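Local structure of short-chain type dehydrogenase/reductase (Mycobacterium ulcerans, 3SVT) at residues S212-M217 against L258-D263; A29-A34 against M233-L238. The protein probably catalyses an NAD(P)-dependent oxidation or reduction, as expected of a short-chain dehydrogenase/reductase, on a substrate that has not been established. One frame throughout, in Å; residues are numbered along the deposited sequence.

Interaction 1: S212-M217 against L258-D263; sequences SSDYAM and LRRGPD
Helix 209-218, in the insertion that short-chain dehydrogenases carry between their last two main strands and that commonly flanks the substrate pocket, meets the loop following strand 249-252 through Asp-214, Tyr-215 and the carbonyl of Met-217. The guanidinium of Arg-260 grips the Asp-214 carboxylate end-on. Arg-260 NH2 gives a nearly straight bond to Asp-214 OD1 (2.8 Å, 177°). Arg-260 NH1 reaches Asp-214 OD2 at 3.1 Å; both bonds arrive on the syn side, with the two planes turned 24° apart. CG of Asp-214 stands anti to its backbone N (chi1 -168°). From above the carboxylate plane, the backbone N of Asp-263 donates a second bond to OD2 of Asp-214, at 2.7 Å. NH1 of Arg-260 also donates to the Gly-261 carbonyl O (2.8 Å), on an in-plane lone pair.

Beside this polar group, Pro-262 lays CB over one face of the Tyr-215 ring, offset toward the rim, in a CH-pi contact 3.8 Å from the centroid. Arg-259 NH1 donates to Met-217 O at 2.9 Å, and a water links the same nitrogen to Ala-216 O; NE of Arg-259 forms a salt bridge with Asp-180 of a neighbouring subunit. Three N-H donors thus converge on the Asp-214 carboxylate, which would favour its charged form and may partly offset the nearby like charge of Asp-263, itself hydrogen-bonded through OD1 to Ser-265 OG.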
ATOM      1  N   SER B 212      -7.040 -14.072 -22.759  1.00 36.43           N
ATOM      2  CA  SER B 212      -8.381 -13.817 -22.203  1.00 35.08           C
ATOM      3  C   SER B 212      -8.657 -14.763 -21.037  1.00 34.53           C
ATOM      4  O   SER B 212      -9.241 -14.360 -20.045  1.00 33.87           O
ATOM      5  CB  SER B 212      -9.480 -13.949 -23.255  1.00 35.31           C
ATOM      6  OG  SER B 212      -9.702 -15.311 -23.618  1.00 36.63           O
ATOM      7  N   SER B 213      -8.224 -16.015 -21.172  1.00 34.04           N
ATOM      8  CA  SER B 213      -8.403 -17.015 -20.123  1.00 33.96           C
ATOM      9  C   SER B 213      -7.589 -16.670 -18.856  1.00 33.01           C
ATOM     10  O   SER B 213      -8.081 -16.805 -17.714  1.00 30.98           O
ATOM     11  CB  SER B 213      -8.011 -18.402 -20.649  1.00 34.98           C
ATOM     12  OG  SER B 213      -8.039 -19.344 -19.601  1.00 37.29           O
ATOM     13  N   ASP B 214      -6.338 -16.247 -19.063  1.00 32.03           N
ATOM     14  CA  ASP B 214      -5.486 -15.861 -17.947  1.00 31.50           C
ATOM     15  C   ASP B 214      -6.093 -14.650 -17.224  1.00 29.86           C
ATOM     16  O   ASP B 214      -6.214 -14.651 -16.008  1.00 30.38           O
ATOM     17  CB  ASP B 214      -4.045 -15.560 -18.402  1.00 31.29           C
ATOM     18  CG  ASP B 214      -3.069 -15.448 -17.214  1.00 32.28           C
ATOM     19  OD1 ASP B 214      -2.775 -16.486 -16.568  1.00 30.35           O
ATOM     20  OD2 ASP B 214      -2.601 -14.323 -16.914  1.00 32.02           O
ATOM     21  N   TYR B 215      -6.487 -13.626 -17.960  1.00 29.12           N
ATOM     22  CA  TYR B 215      -7.107 -12.450 -17.328  1.00 28.47           C
ATOM     23  C   TYR B 215      -8.362 -12.841 -16.541  1.00 28.46           C
ATOM     24  O   TYR B 215      -8.581 -12.338 -15.449  1.00 27.25           O
ATOM     25  CB  TYR B 215      -7.461 -11.382 -18.359  1.00 28.02           C
ATOM     26  CG  TYR B 215      -6.378 -10.353 -18.653  1.00 28.94           C
ATOM     27  CD1 TYR B 215      -6.260  -9.195 -17.881  1.00 27.82           C
ATOM     28  CD2 TYR B 215      -5.518 -10.500 -19.746  1.00 29.11           C
ATOM     29  CE1 TYR B 215      -5.294  -8.248 -18.165  1.00 29.51           C
ATOM     30  CE2 TYR B 215      -4.544  -9.547 -20.029  1.00 29.21           C
ATOM     31  CZ  TYR B 215      -4.445  -8.427 -19.247  1.00 29.43           C
ATOM     32  OH  TYR B 215      -3.492  -7.466 -19.530  1.00 31.12           O
ATOM     33  N   ALA B 216      -9.163 -13.754 -17.101  1.00 29.13           N
ATOM     34  CA  ALA B 216     -10.432 -14.152 -16.482  1.00 29.60           C
ATOM     35  C   ALA B 216     -10.186 -14.829 -15.136  1.00 30.16           C
ATOM     36  O   ALA B 216     -10.881 -14.536 -14.175  1.00 29.24           O
ATOM     37  CB  ALA B 216     -11.251 -15.058 -17.418  1.00 29.82           C
ATOM     38  N   MET B 217      -9.196 -15.729 -15.082  1.00 30.48           N
ATOM     39  CA  MET B 217      -8.793 -16.377 -13.824  1.00 30.98           C
ATOM     40  C   MET B 217      -8.245 -15.371 -12.783  1.00 28.67           C
ATOM     41  O   MET B 217      -8.300 -15.634 -11.596  1.00 27.35           O
ATOM     42  CB  MET B 217      -7.729 -17.448 -14.085  1.00 32.41           C
ATOM     43  CG  MET B 217      -8.199 -18.599 -14.979  1.00 37.62           C
ATOM     44  SD  MET B 217      -9.172 -19.819 -14.057  1.00 49.81           S
ATOM     45  CE  MET B 217      -9.771 -20.877 -15.381  1.00 49.95           C
ATOM     46  N   LEU B 258      -6.718  -7.836  -6.649  1.00 21.95           N
ATOM     47  CA  LEU B 258      -6.705  -8.751  -5.519  1.00 22.34           C
ATOM     48  C   LEU B 258      -5.980 -10.040  -5.826  1.00 23.32           C
ATOM     49  O   LEU B 258      -5.638 -10.793  -4.886  1.00 24.66           O
ATOM     50  CB  LEU B 258      -8.136  -9.100  -5.103  1.00 22.53           C
ATOM     51  CG  LEU B 258      -8.973  -7.860  -4.771  1.00 20.73           C
ATOM     52  CD1 LEU B 258     -10.422  -8.265  -4.597  1.00 21.16           C
ATOM     53  CD2 LEU B 258      -8.381  -7.216  -3.544  1.00 16.87           C
ATOM     54  N   ARG B 259      -5.762 -10.301  -7.109  1.00 23.16           N
ATOM     55  CA  ARG B 259      -5.057 -11.511  -7.551  1.00 24.86           C
ATOM     56  C   ARG B 259      -3.704 -11.056  -8.134  1.00 25.31           C
ATOM     57  O   ARG B 259      -2.919 -10.451  -7.419  1.00 26.26           O
ATOM     58  CB  ARG B 259      -5.937 -12.298  -8.523  1.00 24.98           C
ATOM     59  CG  ARG B 259      -7.287 -12.658  -7.887  1.00 26.90           C
ATOM     60  CD  ARG B 259      -8.040 -13.805  -8.539  1.00 29.55           C
ATOM     61  NE  ARG B 259      -9.352 -13.972  -7.872  1.00 29.82           N
ATOM     62  CZ  ARG B 259     -10.442 -14.536  -8.408  1.00 30.94           C
ATOM     63  NH1 ARG B 259     -10.429 -15.039  -9.650  1.00 30.59           N
ATOM     64  NH2 ARG B 259     -11.570 -14.598  -7.688  1.00 28.40           N
ATOM     65  N   ARG B 260      -3.417 -11.302  -9.405  1.00 25.48           N
ATOM     66  CA  ARG B 260      -2.131 -10.877  -9.962  1.00 24.94           C
ATOM     67  C   ARG B 260      -2.301 -10.211 -11.323  1.00 25.27           C
ATOM     68  O   ARG B 260      -3.361 -10.271 -11.940  1.00 24.07           O
ATOM     69  CB  ARG B 260      -1.185 -12.068 -10.080  1.00 25.81           C
ATOM     70  CG  ARG B 260      -1.716 -13.206 -10.907  1.00 25.20           C
ATOM     71  CD  ARG B 260      -0.620 -14.152 -11.340  1.00 27.44           C
ATOM     72  NE  ARG B 260      -1.199 -15.296 -12.024  1.00 27.09           N
ATOM     73  CZ  ARG B 260      -1.564 -15.306 -13.307  1.00 30.03           C
ATOM     74  NH1 ARG B 260      -1.392 -14.240 -14.088  1.00 29.22           N
ATOM     75  NH2 ARG B 260      -2.082 -16.400 -13.827  1.00 30.93           N
ATOM     76  N   GLY B 261      -1.240  -9.563 -11.798  1.00 25.69           N
ATOM     77  CA  GLY B 261      -1.210  -9.138 -13.165  1.00 25.15           C
ATOM     78  C   GLY B 261      -1.224 -10.356 -14.082  1.00 25.80           C
ATOM     79  O   GLY B 261      -0.969 -11.469 -13.640  1.00 25.53           O
ATOM     80  N   PRO B 262      -1.488 -10.138 -15.380  1.00 25.71           N
ATOM     81  CA  PRO B 262      -1.518 -11.209 -16.349  1.00 26.04           C
ATOM     82  C   PRO B 262      -0.143 -11.807 -16.649  1.00 26.26           C
ATOM     83  O   PRO B 262       0.907 -11.152 -16.493  1.00 25.20           O
ATOM     84  CB  PRO B 262      -2.088 -10.528 -17.596  1.00 26.72           C
ATOM     85  CG  PRO B 262      -1.547  -9.152 -17.503  1.00 26.96           C
ATOM     86  CD  PRO B 262      -1.673  -8.822 -16.016  1.00 26.34           C
ATOM     87  N   ASP B 263      -0.180 -13.062 -17.072  1.00 26.69           N
ATOM     88  CA  ASP B 263       0.994 -13.823 -17.493  1.00 27.31           C
ATOM     89  C   ASP B 263       0.898 -13.964 -19.010  1.00 28.11           C
ATOM     90  O   ASP B 263       0.049 -14.705 -19.508  1.00 27.92           O
ATOM     91  CB  ASP B 263       0.947 -15.186 -16.803  1.00 27.50           C
ATOM     92  CG  ASP B 263       2.077 -16.111 -17.215  1.00 28.75           C
ATOM     93  OD1 ASP B 263       2.936 -15.760 -18.068  1.00 26.81           O
ATOM     94  OD2 ASP B 263       2.076 -17.219 -16.665  1.00 30.06           O
TER
HETATM   95  O   HOH W   1     -12.031 -15.687 -11.874  1.00 20.57           O

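Interaction 2: A29-A34 against M233-L238; sequences AGLVAA and MAMFLL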
ATOM      1  N   ALA B  29     -17.665  11.649 -24.473  1.00 31.75           N
ATOM      2  CA  ALA B  29     -19.045  11.346 -24.828  1.00 33.50           C
ATOM      3  C   ALA B  29     -19.952  11.567 -23.629  1.00 33.89           C
ATOM      4  O   ALA B  29     -20.973  12.258 -23.723  1.00 35.25           O
ATOM      5  CB  ALA B  29     -19.172   9.907 -25.312  1.00 33.42           C
ATOM      6  N   GLY B  30     -19.582  10.948 -22.509  1.00 33.47           N
ATOM      7  CA  GLY B  30     -20.319  11.094 -21.263  1.00 33.79           C
ATOM      8  C   GLY B  30     -20.569  12.528 -20.843  1.00 33.55           C
ATOM      9  O   GLY B  30     -21.689  12.905 -20.483  1.00 34.97           O
ATOM     10  N   LEU B  31     -19.521  13.331 -20.870  1.00 33.05           N
ATOM     11  CA  LEU B  31     -19.606  14.738 -20.433  1.00 33.27           C
ATOM     12  C   LEU B  31     -20.476  15.589 -21.345  1.00 33.93           C
ATOM     13  O   LEU B  31     -21.328  16.376 -20.877  1.00 35.15           O
ATOM     14  CB  LEU B  31     -18.200  15.347 -20.341  1.00 31.77           C
ATOM     15  CG  LEU B  31     -17.343  14.824 -19.173  1.00 31.97           C
ATOM     16  CD1 LEU B  31     -15.885  15.271 -19.298  1.00 31.30           C
ATOM     17  CD2 LEU B  31     -17.901  15.264 -17.841  1.00 29.93           C
ATOM     18  N   VAL B  32     -20.256  15.455 -22.648  1.00 33.67           N
ATOM     19  CA  VAL B  32     -21.059  16.218 -23.610  1.00 34.76           C
ATOM     20  C   VAL B  32     -22.532  15.847 -23.450  1.00 36.32           C
ATOM     21  O   VAL B  32     -23.401  16.742 -23.415  1.00 36.77           O
ATOM     22  CB  VAL B  32     -20.605  16.026 -25.075  1.00 34.45           C
ATOM     23  CG1 VAL B  32     -21.566  16.733 -26.016  1.00 35.93           C
ATOM     24  CG2 VAL B  32     -19.173  16.567 -25.272  1.00 34.24           C
ATOM     25  N   ALA B  33     -22.802  14.546 -23.300  1.00 35.64           N
ATOM     26  CA  ALA B  33     -24.175  14.086 -23.178  1.00 37.92           C
ATOM     27  C   ALA B  33     -24.800  14.630 -21.902  1.00 38.96           C
ATOM     28  O   ALA B  33     -25.991  14.857 -21.861  1.00 40.94           O
ATOM     29  CB  ALA B  33     -24.270  12.545 -23.236  1.00 37.62           C
ATOM     30  N   ALA B  34     -23.990  14.881 -20.875  1.00 38.04           N
ATOM     31  CA  ALA B  34     -24.505  15.451 -19.629  1.00 38.98           C
ATOM     32  C   ALA B  34     -24.644  16.977 -19.676  1.00 40.00           C
ATOM     33  O   ALA B  34     -25.030  17.580 -18.674  1.00 41.31           O
ATOM     34  CB  ALA B  34     -23.624  15.023 -18.437  1.00 37.71           C
ATOM     35  N   MET B 233     -16.619   6.372 -13.461  1.00 24.56           N
ATOM     36  CA  MET B 233     -15.742   6.732 -12.338  1.00 24.61           C
ATOM     37  C   MET B 233     -15.154   8.119 -12.534  1.00 25.60           C
ATOM     38  O   MET B 233     -15.053   8.879 -11.572  1.00 24.88           O
ATOM     39  CB  MET B 233     -14.592   5.730 -12.176  1.00 24.25           C
ATOM     40  CG  MET B 233     -13.659   6.027 -11.006  1.00 25.22           C
ATOM     41  SD  MET B 233     -14.414   5.853  -9.382  1.00 28.27           S
ATOM     42  CE  MET B 233     -14.389   4.055  -9.271  1.00 25.59           C
ATOM     43  N   ALA B 234     -14.738   8.426 -13.763  1.00 25.72           N
ATOM     44  CA  ALA B 234     -14.154   9.732 -14.016  1.00 26.13           C
ATOM     45  C   ALA B 234     -15.178  10.822 -13.775  1.00 26.05           C
ATOM     46  O   ALA B 234     -14.891  11.813 -13.121  1.00 25.72           O
ATOM     47  CB  ALA B 234     -13.573   9.820 -15.427  1.00 26.12           C
ATOM     48  N   MET B 235     -16.384  10.622 -14.301  1.00 25.93           N
ATOM     49  CA  MET B 235     -17.441  11.615 -14.143  1.00 25.87           C
ATOM     50  C   MET B 235     -17.819  11.787 -12.679  1.00 25.32           C
ATOM     51  O   MET B 235     -18.009  12.911 -12.194  1.00 24.97           O
ATOM     52  CB  MET B 235     -18.665  11.257 -15.008  1.00 26.31           C
ATOM     53  CG  MET B 235     -18.401  11.367 -16.519  1.00 27.56           C
ATOM     54  SD  MET B 235     -19.776  10.874 -17.586  1.00 32.08           S
ATOM     55  CE  MET B 235     -20.972  12.067 -17.065  1.00 31.73           C
ATOM     56  N   PHE B 236     -17.924  10.685 -11.955  1.00 24.47           N
ATOM     57  CA  PHE B 236     -18.153  10.791 -10.515  1.00 24.73           C
ATOM     58  C   PHE B 236     -17.052  11.600  -9.840  1.00 24.30           C
ATOM     59  O   PHE B 236     -17.345  12.516  -9.079  1.00 24.22           O
ATOM     60  CB  PHE B 236     -18.255   9.417  -9.858  1.00 24.67           C
ATOM     61  CG  PHE B 236     -18.317   9.481  -8.351  1.00 26.63           C
ATOM     62  CD1 PHE B 236     -19.435   9.971  -7.710  1.00 26.67           C
ATOM     63  CD2 PHE B 236     -17.237   9.089  -7.579  1.00 29.44           C
ATOM     64  CE1 PHE B 236     -19.484  10.069  -6.343  1.00 25.80           C
ATOM     65  CE2 PHE B 236     -17.300   9.181  -6.197  1.00 29.28           C
ATOM     66  CZ  PHE B 236     -18.434   9.679  -5.599  1.00 26.30           C
ATOM     67  N   LEU B 237     -15.790  11.299 -10.139  1.00 23.43           N
ATOM     68  CA  LEU B 237     -14.710  12.063  -9.506  1.00 22.93           C
ATOM     69  C   LEU B 237     -14.657  13.552  -9.944  1.00 23.04           C
ATOM     70  O   LEU B 237     -14.187  14.380  -9.183  1.00 21.66           O
ATOM     71  CB  LEU B 237     -13.368  11.428  -9.745  1.00 22.57           C
ATOM     72  CG  LEU B 237     -13.097  10.088  -9.085  1.00 23.90           C
ATOM     73  CD1 LEU B 237     -11.803   9.531  -9.651  1.00 22.27           C
ATOM     74  CD2 LEU B 237     -13.037  10.213  -7.538  1.00 21.43           C
ATOM     75  N   LEU B 238     -15.112  13.871 -11.168  1.00 23.55           N
ATOM     76  CA  LEU B 238     -15.204  15.279 -11.598  1.00 24.24           C
ATOM     77  C   LEU B 238     -16.331  16.031 -10.893  1.00 24.52           C
ATOM     78  O   LEU B 238     -16.272  17.249 -10.791  1.00 24.92           O
ATOM     79  CB  LEU B 238     -15.411  15.398 -13.111  1.00 24.23           C
ATOM     80  CG  LEU B 238     -14.273  14.977 -14.028  1.00 24.98           C
ATOM     81  CD1 LEU B 238     -14.769  14.816 -15.468  1.00 21.74           C
ATOM     82  CD2 LEU B 238     -13.094  15.954 -13.905  1.00 23.53           C
TER
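Met-235 and Leu-31 slide past each other in opposite directions in the middle of a contact between helices 22-33 and 227-238 that has no hydrogen bonds and is made by apolar side chains and the backbone of Gly-30. The N-to-C directions of the two helical segments are 52° apart, and their axes approach to 10.6 Å. Met-235 bridges much of that gap: its CG stands beside its own backbone N, anti to the carbonyl carbon, and the chain bends only at chi3 (62°), where the methyl CE turns. The sulfur SD of Met-235 comes to rest against the backbone of Gly-30, 3.7 Å from its CA. Gly-30 has no side chain, and the sulfur sits where a CB would otherwise point.

Met-235 CE lies 3.6 Å from Gly-30 O and also meets the methyl of Ala-34, CE to CB 4.2 Å, at the loop position just past the helix. Farther back along Met-235, CG touches Leu-31 CD2 at 4.1 Å. Leu-238 crosses Leu-31 at about a right angle; Leu-238 CD1 meets both methyls of Leu-31, 4.0 Å from Leu-31 CD2.

Phe-9 packs against Leu-31, Ala-34 and Met-235 together. Leu-238 also rests on Ser-145 and Val-147 of strand 144-149, while the neighbouring Leu-237 and Ala-234 pack on strand 187-198, so helix 227-238 lies against the parallel sheet of the Rossmann fold while also meeting helix 22-33.

Overall arrangement
From the N terminus, helix 22-33, between the first two strands of the Rossmann sheet, supplies the first half of interaction 2. Helix 209-218 then opens interaction 1. Helix 227-238 closes interaction 2, bridging 198 intervening residues, before the loop at 258-263 closes interaction 1 across 40. The segments therefore alternate, and the two loops cross. Interaction 2 joins the first helix of the fold to the last one before strand 249-252; interaction 1 ties the inserted helix to the loop between strand 249-252 and helix 265-272. Their centres lie about 29 Å apart and their nearest atoms about 14 Å, without touching, yet both border the same neighbouring subunit.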